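Side-chain contacts in outer membrane protein SusF (Bacteroides thetaiotaomicron, PDB 4FE9), which binds starch at the bacterial cell surface through its carbohydrate-binding modules, ahead of starch transport into the periplasm for degradation: residues A383-Q388 / V421-W426; Y371-G374 / G380-A383; W296-F301 / I414-K419. All coordinates share one frame; numbering follows the deposited sequence. Where two conformers were deposited one is given.

Of the segments described, strand 294-301 of the second carbohydrate-binding module comes first along the chain, and interaction 3 closes the longest loop, joining it to residues 414-419 of the third module. Inside that loop, interaction 2 is nested: strand 371-374 leads into a short turn that folds back at 380-383 round a sodium ion. Interaction 1 starts on that turn, sharing Ala-383, and ends at 421-426, so that it crosses interaction 3 with alternating segments. Strands 371-374 and 410-415 are antiparallel neighbours in one sheet. Interactions 1 and 2 thus hold loops about that sheet, their centres about 8 Å apart, whereas interaction 3 ties it to the preceding module.

Interaction 1 of 3, residues A383-Q388 / V421-W426; sequences AQLVEQ and VSAGDW. With NA (sodium ion), chain I.
Leu-385 and Ala-423 make the close apolar touch between the two loops: CD1 of Leu-385 lies 3.7 Å from CB of Ala-423, methyl against methyl. CD2 of Leu-385 lies more loosely, 4.4 Å from CB of Trp-426. With CG anti to the carbonyl carbon (chi1 -65°), the leucine fork reaches toward residues 423-426, and its packing continues onto Tyr-371, Met-373 and Cys-415, side chains of the strands beneath. Trp-426 is the buried member of the group and likewise rests on Met-373 and Cys-415.

Both segments are loops of the third carbohydrate-binding module, a β-sheet domain in a protein of Ig-like folds. Residues 423-426 form a 3-10 turn, marked by the bond from the backbone N of Trp-426 to O of Ala-423, and this turn presents the alanine methyl and the indole on one side. The loop 383-388 starts at the sodium site, where Ala-383 O is a ligand.

Toward solvent the contact becomes polar and thinner. The extended side chain of Gln-384 crosses Trp-426 at about a right angle, its amide plane turned 70° from the indole; OE1 of Gln-384 stands 3.9 Å from CD1 of Trp-426, obliquely placed. A water bridges the two loops, donating one proton to Gln-384 OE1 at 2.8 Å and the other to Ala-423 O at 2.7 Å. The opposite end of the amide is fixed within its own loop, NE2 of Gln-384 being hydrogen-bonded to the backbone O of Trp-381.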
loop_
_atom_site.group_PDB
_atom_site.type_symbol
_atom_site.label_atom_id
_atom_site.label_comp_id
_atom_site.label_asym_id
_atom_site.label_seq_id
_atom_site.Cartn_x
_atom_site.Cartn_y
_atom_site.Cartn_z
ATOM N N ALA A 383 28.175 19.481 5.406
ATOM C CA ALA A 383 28.067 18.181 4.781
ATOM C C ALA A 383 27.387 17.263 5.751
ATOM O O ALA A 383 27.875 17.066 6.844
ATOM C CB ALA A 383 29.453 17.646 4.441
ATOM N N GLN A 384 26.223 16.739 5.358
ATOM C CA GLN A 384 25.354 15.971 6.267
ATOM C C GLN A 384 25.127 14.561 5.759
ATOM O O GLN A 384 24.696 14.379 4.631
ATOM C CB GLN A 384 23.984 16.668 6.421
ATOM C CG GLN A 384 23.963 17.842 7.396
ATOM C CD GLN A 384 22.604 18.566 7.392
ATOM O OE1 GLN A 384 21.557 17.935 7.227
ATOM N NE2 GLN A 384 22.628 19.881 7.503
ATOM N N LEU A 385 25.205 13.597 6.669
ATOM C CA LEU A 385 24.954 12.194 6.342
ATOM C C LEU A 385 25.960 11.676 5.291
ATOM O O LEU A 385 25.610 10.873 4.436
ATOM C CB LEU A 385 23.498 11.991 5.832
ATOM C CG LEU A 385 22.287 12.234 6.751
ATOM C CD1 LEU A 385 20.964 11.846 6.027
ATOM C CD2 LEU A 385 22.404 11.490 8.053
ATOM N N VAL A 386 27.189 12.187 5.332
ATOM C CA VAL A 386 28.186 11.821 4.327
ATOM C C VAL A 386 29.091 10.727 4.829
ATOM O O VAL A 386 28.984 10.291 5.980
ATOM C CB VAL A 386 29.017 13.031 3.874
ATOM C CG1 VAL A 386 28.171 13.947 3.012
ATOM C CG2 VAL A 386 29.583 13.788 5.107
ATOM N N GLU A 387 29.839 10.136 3.899
ATOM C CA GLU A 387 30.652 8.942 4.177
ATOM C C GLU A 387 31.628 9.131 5.367
ATOM O O GLU A 387 31.863 8.205 6.136
ATOM C CB GLU A 387 31.436 8.559 2.908
ATOM C CG GLU A 387 32.093 7.179 2.937
ATOM C CD GLU A 387 32.679 6.787 1.557
ATOM O OE1 GLU A 387 32.826 7.690 0.693
ATOM O OE2 GLU A 387 32.961 5.580 1.338
ATOM N N GLN A 388 32.213 10.318 5.483
ATOM C CA GLN A 388 33.183 10.606 6.555
ATOM C C GLN A 388 32.540 10.627 7.943
ATOM O O GLN A 388 33.208 10.339 8.970
ATOM C CB GLN A 388 33.870 11.943 6.297
ATOM C CG GLN A 388 34.428 12.090 4.885
ATOM C CD GLN A 388 33.344 12.229 3.870
ATOM O OE1 GLN A 388 32.380 11.461 3.874
ATOM N NE2 GLN A 388 33.454 13.241 3.015
ATOM N N VAL A 421 12.573 8.025 5.185
ATOM C CA VAL A 421 12.610 9.390 5.769
ATOM C C VAL A 421 13.597 10.291 4.999
ATOM O O VAL A 421 14.727 9.891 4.734
ATOM C CB VAL A 421 13.019 9.352 7.278
ATOM C CG1 VAL A 421 13.098 10.820 7.883
ATOM C CG2 VAL A 421 12.064 8.478 8.066
ATOM N N SER A 422 13.160 11.492 4.641
ATOM C CA SER A 422 14.009 12.404 3.876
ATOM C C SER A 422 15.241 12.839 4.696
ATOM O O SER A 422 15.186 12.924 5.923
ATOM C CB SER A 422 13.224 13.631 3.448
ATOM O OG SER A 422 13.020 14.502 4.545
ATOM N N ALA A 423 16.333 13.143 4.006
ATOM C CA ALA A 423 17.596 13.501 4.687
ATOM C C ALA A 423 17.421 14.769 5.536
ATOM O O ALA A 423 18.014 14.900 6.608
ATOM C CB ALA A 423 18.723 13.693 3.663
ATOM N N GLY A 424 16.611 15.700 5.039
ATOM C CA GLY A 424 16.239 16.883 5.799
ATOM C C GLY A 424 15.657 16.531 7.172
ATOM O O GLY A 424 15.757 17.312 8.100
ATOM N N ASP A 425 15.040 15.352 7.269
ATOM C CA ASP A 425 14.373 14.902 8.483
ATOM C C ASP A 425 15.203 13.863 9.237
ATOM O O ASP A 425 14.658 13.015 9.968
ATOM C CB ASP A 425 13.016 14.301 8.135
ATOM C CG ASP A 425 11.985 15.366 7.718
ATOM O OD1 ASP A 425 12.238 16.576 7.941
ATOM O OD2 ASP A 425 10.931 14.972 7.172
ATOM N N TRP A 426 16.521 13.974 9.120
ATOM C CA TRP A 426 17.427 13.117 9.894
ATOM C C TRP A 426 17.116 13.181 11.393
ATOM O O TRP A 426 17.223 12.183 12.087
ATOM C CB TRP A 426 18.878 13.533 9.652
ATOM C CG TRP A 426 19.190 14.889 10.178
ATOM C CD1 TRP A 426 19.015 16.070 9.533
ATOM C CD2 TRP A 426 19.573 15.219 11.525
ATOM N NE1 TRP A 426 19.322 17.127 10.373
ATOM C CE2 TRP A 426 19.688 16.624 11.595
ATOM C CE3 TRP A 426 19.874 14.458 12.662
ATOM C CZ2 TRP A 426 20.047 17.294 12.776
ATOM C CZ3 TRP A 426 20.252 15.121 13.836
ATOM C CH2 TRP A 426 20.353 16.521 13.875
HETATM NA NA NA I . 29.259 16.751 8.491
HETATM O O HOH W 1 20.557 15.702 5.939
#

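Interaction 2 of 3, residues Y371-G374 / G380-A383; sequences YLMG and GWDA. With NA (sodium ion), chain I.
Gly-380 opens the return of the chain toward Gly-374, in a sodium-binding loop that follows strand 371-374 of the third carbohydrate-binding module. CA of Gly-380 approaches O of Gly-374 at 3.3 Å in a CA-H...O contact bent to 136° at the hydrogen. The carbonyl O of Gly-380 binds the sodium ion at 2.6 Å. A water that accepts the N-H of Gly-374 (N to water 2.9 Å) also lies within hydrogen-bonding distance of Gly-380 O (3.1 Å), though it has more acceptors about it than protons to give. Through this water Gly-374 is linked to a ligand of the metal. A second tie runs through Ser-377, whose OG is a sodium ligand and is hydrogen-bonded to Gly-374 O.

Trp-381 comes next and carries most of the side-chain contact. Its CG is anti to the carbonyl carbon (chi1 -77°), and from there the indole swings back so that one face lies against Gly-374. CA of Gly-374 sits 3.3 Å from the centroid of the six-membered ring of Trp-381, 16° off the ring normal, in a CH-pi contact. The packing leaves no place for a side chain: a CB on Gly-374 would run into CZ2 of Trp-381, and its positive phi also suits a glycine. Farther along the ring, CZ3 of Trp-381 meets the terminal methyl CE of Met-373 at 4.1 Å; the methionine is bent at chi2 and chi3, and the two side chains cross at about a right angle.

At Ala-383 the loop gives the sodium ion another ligand. Tyr-378 O and Asp-389 OD2 complete the coordination with Ser-377 OG and Gly-380 O, while Ala-383 O binds the ion at 2.2 Å.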
loop_
_atom_site.group_PDB
_atom_site.type_symbol
_atom_site.label_atom_id
_atom_site.label_comp_id
_atom_site.label_asym_id
_atom_site.label_seq_id
_atom_site.Cartn_x
_atom_site.Cartn_y
_atom_site.Cartn_z
ATOM N N TYR A 371 25.344 8.018 11.969
ATOM C CA TYR A 371 26.070 9.184 11.487
ATOM C C TYR A 371 26.343 10.205 12.585
ATOM O O TYR A 371 25.431 10.607 13.326
ATOM C CB TYR A 371 25.322 9.852 10.367
ATOM C CG TYR A 371 25.234 9.043 9.082
ATOM C CD1 TYR A 371 26.197 9.190 8.082
ATOM C CD2 TYR A 371 24.081 8.292 8.787
ATOM C CE1 TYR A 371 26.042 8.583 6.846
ATOM C CE2 TYR A 371 23.932 7.664 7.572
ATOM C CZ TYR A 371 24.916 7.812 6.600
ATOM O OH TYR A 371 24.778 7.178 5.392
ATOM N N LEU A 372 27.565 10.736 12.578
ATOM C CA LEU A 372 27.885 11.953 13.296
ATOM C C LEU A 372 27.338 13.163 12.571
ATOM O O LEU A 372 27.461 13.288 11.342
ATOM C CB LEU A 372 29.393 12.076 13.485
ATOM C CG LEU A 372 29.855 13.043 14.575
ATOM C CD1 LEU A 372 29.476 12.500 15.985
ATOM C CD2 LEU A 372 31.385 13.274 14.464
ATOM N N MET A 373 26.698 14.055 13.319
ATOM C CA MET A 373 26.114 15.253 12.731
ATOM C C MET A 373 26.566 16.484 13.499
ATOM O O MET A 373 26.805 16.421 14.698
ATOM C CB MET A 373 24.580 15.177 12.764
ATOM C CG MET A 373 24.028 13.932 12.107
ATOM S SD MET A 373 24.018 14.138 10.331
ATOM C CE MET A 373 22.964 15.586 10.105
ATOM N N GLY A 374 26.552 17.612 12.821
ATOM C CA GLY A 374 26.697 18.892 13.465
ATOM C C GLY A 374 28.156 19.236 13.606
ATOM O O GLY A 374 28.964 18.987 12.690
ATOM N N GLY A 380 31.232 20.249 9.232
ATOM C CA GLY A 380 30.192 20.689 10.164
ATOM C C GLY A 380 28.802 20.335 9.661
ATOM O O GLY A 380 28.553 19.192 9.228
ATOM N N TRP A 381 27.893 21.307 9.736
ATOM C CA TRP A 381 26.507 21.114 9.319
ATOM C C TRP A 381 26.424 21.154 7.807
ATOM O O TRP A 381 25.348 21.031 7.226
ATOM C CB TRP A 381 25.597 22.219 9.913
ATOM C CG TRP A 381 25.273 22.027 11.374
ATOM C CD1 TRP A 381 25.701 22.801 12.422
ATOM C CD2 TRP A 381 24.464 20.980 11.953
ATOM N NE1 TRP A 381 25.197 22.315 13.608
ATOM C CE2 TRP A 381 24.455 21.188 13.356
ATOM C CE3 TRP A 381 23.699 19.934 11.417
ATOM C CZ2 TRP A 381 23.697 20.395 14.228
ATOM C CZ3 TRP A 381 22.980 19.113 12.291
ATOM C CH2 TRP A 381 22.994 19.345 13.683
ATOM N N ASP A 382 27.546 21.446 7.170
ATOM C CA ASP A 382 27.526 21.787 5.768
ATOM C C ASP A 382 27.638 20.556 4.860
ATOM O O ASP A 382 27.129 20.546 3.745
ATOM C CB ASP A 382 28.587 22.825 5.452
ATOM C CG ASP A 382 27.979 24.198 5.163
ATOM O OD1 ASP A 382 27.715 24.959 6.132
ATOM O OD2 ASP A 382 27.584 24.431 3.998
ATOM N N ALA A 383 28.175 19.481 5.406
ATOM C CA ALA A 383 28.067 18.181 4.781
ATOM C C ALA A 383 27.387 17.263 5.751
ATOM O O ALA A 383 27.875 17.066 6.844
ATOM C CB ALA A 383 29.453 17.646 4.441
HETATM NA NA NA I . 29.259 16.751 8.491
HETATM O O HOH W 2 26.388 17.052 9.987
#

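Interaction 3 of 3, residues W296-F301 / I414-K419; sequences WGIFYF and ICVNPK. With EDO (1,2-ethanediol), chain F.
A buried, wholly apolar contact between modules joins strand 294-301 of the second carbohydrate-binding module to Val-416, in the chain that continues from strand 410-415 in the third. The valine supplies both methyls. Val-416 CG2 stands over one face of the Trp-296 indole, 3.7 Å from the centroid of the six-membered ring and 6° off its normal, a CH-pi contact in which the two side chains come from opposite directions. Val-416 CG1 meets CD1 of Ile-298 at 3.7 Å as these chains slide past each other.

Trp-296 and Ile-298 flank Gly-297 on an inner strand of the antiparallel β-sheet, paired with 283-287 and 348-357, and both side chains point toward the third module. The tryptophan has CG between its backbone N and carbonyl carbon (chi1 69°), which lays the ring beneath the valine; the indole also touches Thr-429 and Phe-431. An alanine here would remove the indole face, and is likely to leave Val-416 CG2 without its partner and open a gap between the modules. An ethanediol, probably from the crystallisation liquor, takes a nearly straight bond (172°) from Ile-298 N to O1 at 2.7 Å and is also bonded to Ala-284 O and Tyr-440 OH.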
loop_
_atom_site.group_PDB
_atom_site.type_symbol
_atom_site.label_atom_id
_atom_site.label_comp_id
_atom_site.label_asym_id
_atom_site.label_seq_id
_atom_site.Cartn_x
_atom_site.Cartn_y
_atom_site.Cartn_z
ATOM N N TRP A 296 11.833 2.181 14.680
ATOM C CA TRP A 296 13.116 1.681 14.225
ATOM C C TRP A 296 13.975 1.177 15.389
ATOM O O TRP A 296 13.663 1.416 16.581
ATOM C CB TRP A 296 13.869 2.732 13.397
ATOM C CG TRP A 296 14.362 3.942 14.219
ATOM C CD1 TRP A 296 13.612 5.020 14.631
ATOM C CD2 TRP A 296 15.640 4.078 14.860
ATOM N NE1 TRP A 296 14.349 5.818 15.495
ATOM C CE2 TRP A 296 15.614 5.290 15.602
ATOM C CE3 TRP A 296 16.771 3.256 14.951
ATOM C CZ2 TRP A 296 16.702 5.741 16.307
ATOM C CZ3 TRP A 296 17.883 3.735 15.604
ATOM C CH2 TRP A 296 17.853 4.970 16.267
ATOM N N GLY A 297 14.949 0.330 15.061
ATOM C CA GLY A 297 15.930 -0.086 16.030
ATOM C C GLY A 297 17.167 -0.572 15.330
ATOM O O GLY A 297 17.122 -0.922 14.148
ATOM N N ILE A 298 18.278 -0.592 16.041
ATOM C CA ILE A 298 19.471 -1.284 15.537
ATOM C C ILE A 298 19.766 -2.523 16.345
ATOM O O ILE A 298 19.712 -2.493 17.579
ATOM C CB ILE A 298 20.667 -0.376 15.489
ATOM C CG1 ILE A 298 20.545 0.553 14.287
ATOM C CG2 ILE A 298 21.983 -1.204 15.401
ATOM C CD1 ILE A 298 21.538 1.683 14.267
ATOM N N PHE A 299 19.758 -3.665 15.657
ATOM C CA PHE A 299 19.712 -4.959 16.319
ATOM C C PHE A 299 20.716 -5.906 15.656
ATOM O O PHE A 299 21.117 -5.694 14.503
ATOM C CB PHE A 299 18.317 -5.581 16.243
ATOM C CG PHE A 299 17.259 -4.815 16.980
ATOM C CD1 PHE A 299 17.239 -4.788 18.384
ATOM C CD2 PHE A 299 16.223 -4.205 16.283
ATOM C CE1 PHE A 299 16.258 -4.080 19.067
ATOM C CE2 PHE A 299 15.226 -3.494 16.963
ATOM C CZ PHE A 299 15.202 -3.498 18.357
ATOM N N TYR A 300 21.156 -6.913 16.415
ATOM C CA TYR A 300 22.033 -7.952 15.867
ATOM C C TYR A 300 21.234 -9.126 15.503
ATOM O O TYR A 300 20.527 -9.666 16.339
ATOM C CB TYR A 300 23.125 -8.372 16.854
ATOM C CG TYR A 300 24.152 -9.290 16.201
ATOM C CD1 TYR A 300 25.019 -8.794 15.207
ATOM C CD2 TYR A 300 24.093 -10.646 16.385
ATOM C CE1 TYR A 300 25.867 -9.632 14.500
ATOM C CE2 TYR A 300 24.937 -11.507 15.661
ATOM C CZ TYR A 300 25.809 -10.983 14.713
ATOM O OH TYR A 300 26.665 -11.811 14.001
ATOM N N PHE A 301 21.379 -9.591 14.257
ATOM C CA PHE A 301 20.762 -10.885 13.881
ATOM C C PHE A 301 21.829 -11.898 13.430
ATOM O O PHE A 301 22.718 -11.566 12.635
ATOM C CB PHE A 301 19.705 -10.701 12.796
ATOM C CG PHE A 301 18.570 -9.793 13.193
ATOM C CD1 PHE A 301 17.452 -10.296 13.869
ATOM C CD2 PHE A 301 18.601 -8.459 12.871
ATOM C CE1 PHE A 301 16.368 -9.445 14.214
ATOM C CE2 PHE A 301 17.521 -7.604 13.203
ATOM C CZ PHE A 301 16.404 -8.118 13.851
ATOM N N ILE A 414 23.930 12.787 16.888
ATOM C CA ILE A 414 24.046 11.462 16.249
ATOM C C ILE A 414 22.667 11.088 15.668
ATOM O O ILE A 414 21.612 11.371 16.295
ATOM C CB ILE A 414 24.436 10.375 17.275
ATOM C CG1 ILE A 414 25.453 10.926 18.292
ATOM C CG2 ILE A 414 24.987 9.107 16.557
ATOM C CD1 ILE A 414 25.576 10.067 19.544
ATOM N N CYS A 415 22.663 10.446 14.494
ATOM C CA CYS A 415 21.426 9.900 13.948
ATOM C C CYS A 415 21.605 8.612 13.117
ATOM O O CYS A 415 22.742 8.182 12.825
ATOM C CB CYS A 415 20.677 10.953 13.130
ATOM S SG CYS A 415 21.457 11.315 11.529
ATOM N N VAL A 416 20.479 7.955 12.846
ATOM C CA VAL A 416 20.302 7.167 11.624
ATOM C C VAL A 416 19.394 7.934 10.675
ATOM O O VAL A 416 18.931 9.024 11.007
ATOM C CB VAL A 416 19.663 5.808 11.936
ATOM C CG1 VAL A 416 20.561 4.999 12.885
ATOM C CG2 VAL A 416 18.287 6.013 12.560
ATOM N N ASN A 417 19.221 7.420 9.461
ATOM C CA ASN A 417 18.262 7.980 8.521
ATOM C C ASN A 417 17.721 6.871 7.602
ATOM O O ASN A 417 18.316 6.570 6.595
ATOM C CB ASN A 417 18.927 9.075 7.667
ATOM C CG ASN A 417 17.954 9.712 6.638
ATOM O OD1 ASN A 417 18.240 9.753 5.425
ATOM N ND2 ASN A 417 16.831 10.280 7.141
ATOM N N PRO A 418 16.557 6.299 7.941
ATOM C CA PRO A 418 15.946 5.267 7.068
ATOM C C PRO A 418 15.611 5.765 5.654
ATOM O O PRO A 418 15.422 6.963 5.430
ATOM C CB PRO A 418 14.664 4.873 7.824
ATOM C CG PRO A 418 14.879 5.424 9.268
ATOM C CD PRO A 418 15.689 6.656 9.076
ATOM N N LYS A 419 15.546 4.833 4.703
ATOM C CA LYS A 419 15.158 5.164 3.325
ATOM C C LYS A 419 13.927 6.014 3.305
ATOM O O LYS A 419 13.828 6.940 2.506
ATOM C CB LYS A 419 14.894 3.880 2.500
ATOM C CG LYS A 419 16.110 3.369 1.734
ATOM C CD LYS A 419 17.426 3.768 2.446
ATOM C CE LYS A 419 18.686 3.307 1.664
ATOM N NZ LYS A 419 19.947 3.579 2.448
HETATM C C1 EDO F . 17.775 -0.295 19.674
HETATM O O1 EDO F . 18.227 0.494 18.566
HETATM C C2 EDO F . 16.297 -0.034 19.841
HETATM O O2 EDO F . 15.831 -0.746 20.989
#